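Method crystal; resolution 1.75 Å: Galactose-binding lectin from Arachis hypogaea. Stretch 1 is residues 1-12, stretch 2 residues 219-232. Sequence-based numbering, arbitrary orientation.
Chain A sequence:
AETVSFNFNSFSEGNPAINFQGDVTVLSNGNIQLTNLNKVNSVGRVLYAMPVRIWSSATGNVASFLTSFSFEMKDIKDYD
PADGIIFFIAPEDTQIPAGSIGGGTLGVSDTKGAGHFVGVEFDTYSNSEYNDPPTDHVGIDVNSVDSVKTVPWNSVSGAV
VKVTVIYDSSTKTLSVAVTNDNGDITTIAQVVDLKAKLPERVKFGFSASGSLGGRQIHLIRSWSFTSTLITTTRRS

Stretch 1, residues 1-12: AETVSFNFNSFS
Stretch 2 (219-232) LIRSWSFTSTLITT

The apolar centre of the contact is the ring of Phe6 (chi1 56°, p; chi2 83°), whose CA-to-CB bond points to the face shared with Val4 (t) and Phe8 (m), while the end of the side chain comes nearer the partner strand. Phe225 (t) places CB over one face of this ring, 3.7 Å from its centroid; the phenyl planes, 13° apart, are slid so that they barely overlap. The edge of Phe6 meets the face of Trp223 (t, chi2 24°), with Phe6 CE1 3.8 Å from Trp223 CD2 and planes at 84°. Phe11 (m), in the loop, extends this cluster: Phe11 CE2 lies 4.1 Å from Ile220 CG2.

Strands 2-8 (phi -100 to -151°, psi 112 to 162°) and 219-229 run antiparallel, at 169°. This points N-H and C=O of Glu2, Val4, Phe6 and Phe8 at Leu229, Ser227, Phe225 and Trp223, giving each pair two reciprocal N-to-O hydrogen bonds of 2.8-3.0 Å. Side chains alternate, so the intervening non-hydrogen-bonded pairs, Thr3-Thr228, Ser5-Thr226 and Asn7-Ser224 (CA-CA 4.2-4.3 Å), occupy the opposite, more polar face. There Thr3, Thr226 and Thr228 are all m, and Thr228 OG1 donates to Thr3 OG1 at 2.8 Å.

At the polar edge, one water donates to Glu2 O (2.8 Å) and hydrogen-bonds Ser227 OG (2.9 Å); another accepts from Thr231 N (2.8 Å) and, weakly, Ala1 N (3.3 Å).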

# COMPACT_ATOMS: atom_id res chain seq x y z
N ALA A 1 -5.62 -14.80 4.19
CA ALA A 1 -5.56 -13.94 5.37
C ALA A 1 -6.43 -12.69 5.21
O ALA A 1 -6.58 -12.17 4.10
CB ALA A 1 -4.12 -13.53 5.66
N GLU A 2 -7.02 -12.25 6.32
CA GLU A 2 -7.91 -11.09 6.38
C GLU A 2 -7.10 -9.89 6.90
O GLU A 2 -6.65 -9.92 8.05
CB GLU A 2 -9.08 -11.42 7.30
CG GLU A 2 -10.12 -10.34 7.50
CD GLU A 2 -11.29 -10.85 8.32
OE1 GLU A 2 -11.97 -11.78 7.85
OE2 GLU A 2 -11.50 -10.35 9.46
N THR A 3 -6.97 -8.85 6.08
CA THR A 3 -6.21 -7.65 6.39
C THR A 3 -7.06 -6.38 6.30
O THR A 3 -7.86 -6.22 5.38
CB THR A 3 -4.97 -7.57 5.45
OG1 THR A 3 -4.12 -8.67 5.79
CG2 THR A 3 -4.19 -6.25 5.57
N VAL A 4 -6.90 -5.50 7.31
CA VAL A 4 -7.50 -4.17 7.39
C VAL A 4 -6.33 -3.19 7.35
O VAL A 4 -5.43 -3.28 8.19
CB VAL A 4 -8.42 -3.94 8.62
CG1 VAL A 4 -8.91 -2.49 8.68
CG2 VAL A 4 -9.60 -4.91 8.65
N SER A 5 -6.33 -2.29 6.37
CA SER A 5 -5.26 -1.31 6.23
C SER A 5 -5.80 0.06 5.87
O SER A 5 -6.65 0.18 4.98
CB SER A 5 -4.27 -1.78 5.16
OG SER A 5 -3.11 -0.96 5.17
N PHE A 6 -5.30 1.10 6.57
CA PHE A 6 -5.71 2.49 6.30
C PHE A 6 -4.59 3.45 6.63
O PHE A 6 -3.66 3.09 7.34
CB PHE A 6 -7.01 2.88 7.04
CG PHE A 6 -7.08 2.73 8.54
CD1 PHE A 6 -6.56 3.72 9.37
CD2 PHE A 6 -7.71 1.64 9.12
CE1 PHE A 6 -6.66 3.61 10.77
CE2 PHE A 6 -7.80 1.53 10.52
CZ PHE A 6 -7.30 2.53 11.33
N ASN A 7 -4.68 4.66 6.10
CA ASN A 7 -3.68 5.69 6.35
C ASN A 7 -4.35 7.06 6.27
O ASN A 7 -5.01 7.37 5.28
CB ASN A 7 -2.49 5.56 5.38
CG ASN A 7 -1.48 6.69 5.47
OD1 ASN A 7 -1.21 7.39 4.49
ND2 ASN A 7 -0.93 6.92 6.65
N PHE A 8 -4.19 7.85 7.34
CA PHE A 8 -4.67 9.23 7.46
C PHE A 8 -3.49 10.16 7.60
O PHE A 8 -2.80 10.13 8.60
CB PHE A 8 -5.62 9.41 8.67
CG PHE A 8 -6.92 8.66 8.63
CD1 PHE A 8 -8.00 9.16 7.91
CD2 PHE A 8 -7.09 7.48 9.34
CE1 PHE A 8 -9.22 8.46 7.87
CE2 PHE A 8 -8.30 6.78 9.29
CZ PHE A 8 -9.35 7.27 8.56
N ASN A 9 -3.26 11.00 6.60
CA ASN A 9 -2.21 12.03 6.63
C ASN A 9 -2.82 13.32 7.21
O ASN A 9 -2.10 14.22 7.66
CB ASN A 9 -1.67 12.28 5.22
CG ASN A 9 -1.00 11.09 4.63
OD1 ASN A 9 -0.14 10.46 5.25
ND2 ASN A 9 -1.38 10.75 3.40
N SER A 10 -4.15 13.39 7.15
CA SER A 10 -5.01 14.47 7.61
C SER A 10 -6.40 13.91 7.87
O SER A 10 -6.72 12.78 7.47
CB SER A 10 -5.08 15.58 6.56
OG SER A 10 -5.64 15.09 5.35
N PHE A 11 -7.23 14.72 8.50
CA PHE A 11 -8.60 14.36 8.84
C PHE A 11 -9.56 15.46 8.37
O PHE A 11 -9.14 16.60 8.15
CB PHE A 11 -8.74 14.12 10.35
CG PHE A 11 -7.81 13.08 10.92
CD1 PHE A 11 -8.12 11.73 10.86
CD2 PHE A 11 -6.61 13.46 11.52
CE1 PHE A 11 -7.28 10.77 11.43
CE2 PHE A 11 -5.76 12.50 12.07
CZ PHE A 11 -6.10 11.17 12.02
N SER A 12 -10.83 15.10 8.22
CA SER A 12 -11.89 16.01 7.81
C SER A 12 -13.23 15.60 8.42
O SER A 12 -13.49 14.41 8.60
CB SER A 12 -12.01 16.05 6.29
OG SER A 12 -12.18 14.75 5.75
N LEU A 219 -3.95 17.09 20.23
CA LEU A 219 -4.09 16.94 18.78
C LEU A 219 -3.64 15.59 18.23
O LEU A 219 -2.59 15.12 18.62
CB LEU A 219 -3.27 18.01 18.03
CG LEU A 219 -3.62 19.47 18.32
CD1 LEU A 219 -2.54 20.39 17.78
CD2 LEU A 219 -4.97 19.83 17.73
N ILE A 220 -4.40 15.00 17.31
CA ILE A 220 -4.04 13.80 16.57
C ILE A 220 -3.73 14.30 15.16
O ILE A 220 -4.60 14.91 14.54
CB ILE A 220 -5.08 12.65 16.61
CG1 ILE A 220 -5.51 12.28 18.07
CG2 ILE A 220 -4.59 11.42 15.82
CD1 ILE A 220 -4.39 11.69 19.03
N ARG A 221 -2.48 14.11 14.72
CA ARG A 221 -2.00 14.62 13.44
C ARG A 221 -2.07 13.62 12.28
O ARG A 221 -2.34 14.02 11.15
CB ARG A 221 -0.56 15.13 13.60
CG ARG A 221 -0.45 16.33 14.54
CD ARG A 221 0.99 16.78 14.76
NE ARG A 221 1.70 17.04 13.50
CZ ARG A 221 1.77 18.22 12.90
NH1 ARG A 221 1.16 19.28 13.42
NH2 ARG A 221 2.44 18.35 11.76
N SER A 222 -1.76 12.35 12.54
CA SER A 222 -1.77 11.31 11.52
C SER A 222 -1.93 9.94 12.15
O SER A 222 -1.68 9.78 13.34
CB SER A 222 -0.50 11.36 10.67
OG SER A 222 0.66 11.08 11.43
N TRP A 223 -2.38 8.96 11.36
CA TRP A 223 -2.59 7.60 11.84
C TRP A 223 -2.58 6.61 10.67
O TRP A 223 -3.35 6.76 9.74
CB TRP A 223 -3.92 7.53 12.58
CG TRP A 223 -4.24 6.22 13.25
CD1 TRP A 223 -3.35 5.27 13.67
CD2 TRP A 223 -5.53 5.77 13.65
NE1 TRP A 223 -4.02 4.24 14.28
CE2 TRP A 223 -5.36 4.54 14.31
CE3 TRP A 223 -6.82 6.31 13.56
CZ2 TRP A 223 -6.44 3.84 14.88
CZ3 TRP A 223 -7.89 5.59 14.06
CH2 TRP A 223 -7.70 4.36 14.69
N SER A 224 -1.71 5.59 10.74
CA SER A 224 -1.65 4.50 9.78
C SER A 224 -1.84 3.21 10.55
O SER A 224 -1.48 3.13 11.72
CB SER A 224 -0.35 4.53 8.98
OG SER A 224 0.78 4.20 9.78
N PHE A 225 -2.44 2.20 9.93
CA PHE A 225 -2.76 0.96 10.61
C PHE A 225 -2.84 -0.19 9.64
O PHE A 225 -3.37 -0.03 8.54
CB PHE A 225 -4.13 1.13 11.31
CG PHE A 225 -4.68 -0.08 12.05
CD1 PHE A 225 -5.43 -1.03 11.38
CD2 PHE A 225 -4.48 -0.23 13.41
CE1 PHE A 225 -5.97 -2.13 12.06
CE2 PHE A 225 -4.97 -1.34 14.08
CZ PHE A 225 -5.73 -2.28 13.41
N THR A 226 -2.35 -1.36 10.05
CA THR A 226 -2.46 -2.60 9.30
C THR A 226 -2.64 -3.73 10.29
O THR A 226 -1.83 -3.85 11.20
CB THR A 226 -1.29 -2.91 8.35
OG1 THR A 226 -1.06 -1.83 7.42
CG2 THR A 226 -1.50 -4.22 7.57
N SER A 227 -3.67 -4.54 10.11
CA SER A 227 -3.91 -5.72 10.92
C SER A 227 -4.09 -6.90 9.99
O SER A 227 -4.68 -6.72 8.92
CB SER A 227 -5.12 -5.54 11.83
OG SER A 227 -6.33 -5.57 11.08
N THR A 228 -3.59 -8.07 10.36
CA THR A 228 -3.71 -9.28 9.56
C THR A 228 -4.11 -10.43 10.48
O THR A 228 -3.44 -10.71 11.47
CB THR A 228 -2.45 -9.58 8.73
OG1 THR A 228 -2.24 -8.52 7.81
CG2 THR A 228 -2.54 -10.90 7.95
N LEU A 229 -5.20 -11.10 10.11
CA LEU A 229 -5.77 -12.26 10.83
C LEU A 229 -5.68 -13.47 9.90
O LEU A 229 -6.19 -13.42 8.79
CB LEU A 229 -7.23 -11.99 11.27
CG LEU A 229 -8.04 -13.14 11.91
CD1 LEU A 229 -7.54 -13.50 13.33
CD2 LEU A 229 -9.52 -12.80 11.96
N ILE A 230 -4.94 -14.51 10.33
CA ILE A 230 -4.81 -15.73 9.54
C ILE A 230 -6.18 -16.43 9.59
O ILE A 230 -6.75 -16.59 10.66
CB ILE A 230 -3.64 -16.62 10.03
CG1 ILE A 230 -2.24 -15.96 9.75
CG2 ILE A 230 -3.72 -18.08 9.50
CD1 ILE A 230 -1.83 -15.59 8.26
N THR A 231 -6.72 -16.76 8.40
CA THR A 231 -8.01 -17.44 8.23
C THR A 231 -7.72 -18.88 7.80
O THR A 231 -7.07 -19.09 6.78
CB THR A 231 -8.90 -16.66 7.22
OG1 THR A 231 -8.16 -16.40 6.02
CG2 THR A 231 -9.43 -15.34 7.79
N THR A 232 -8.04 -19.85 8.67
CA THR A 232 -7.78 -21.27 8.40
C THR A 232 -9.00 -22.11 8.80
O THR A 232 -9.99 -22.13 8.07
CB THR A 232 -6.47 -21.75 9.10
OG1 THR A 232 -6.21 -23.11 8.76
CG2 THR A 232 -6.49 -21.58 10.62
O HOH W 1 -4.83 -17.11 6.36
O HOH W 2 -7.20 -8.11 10.09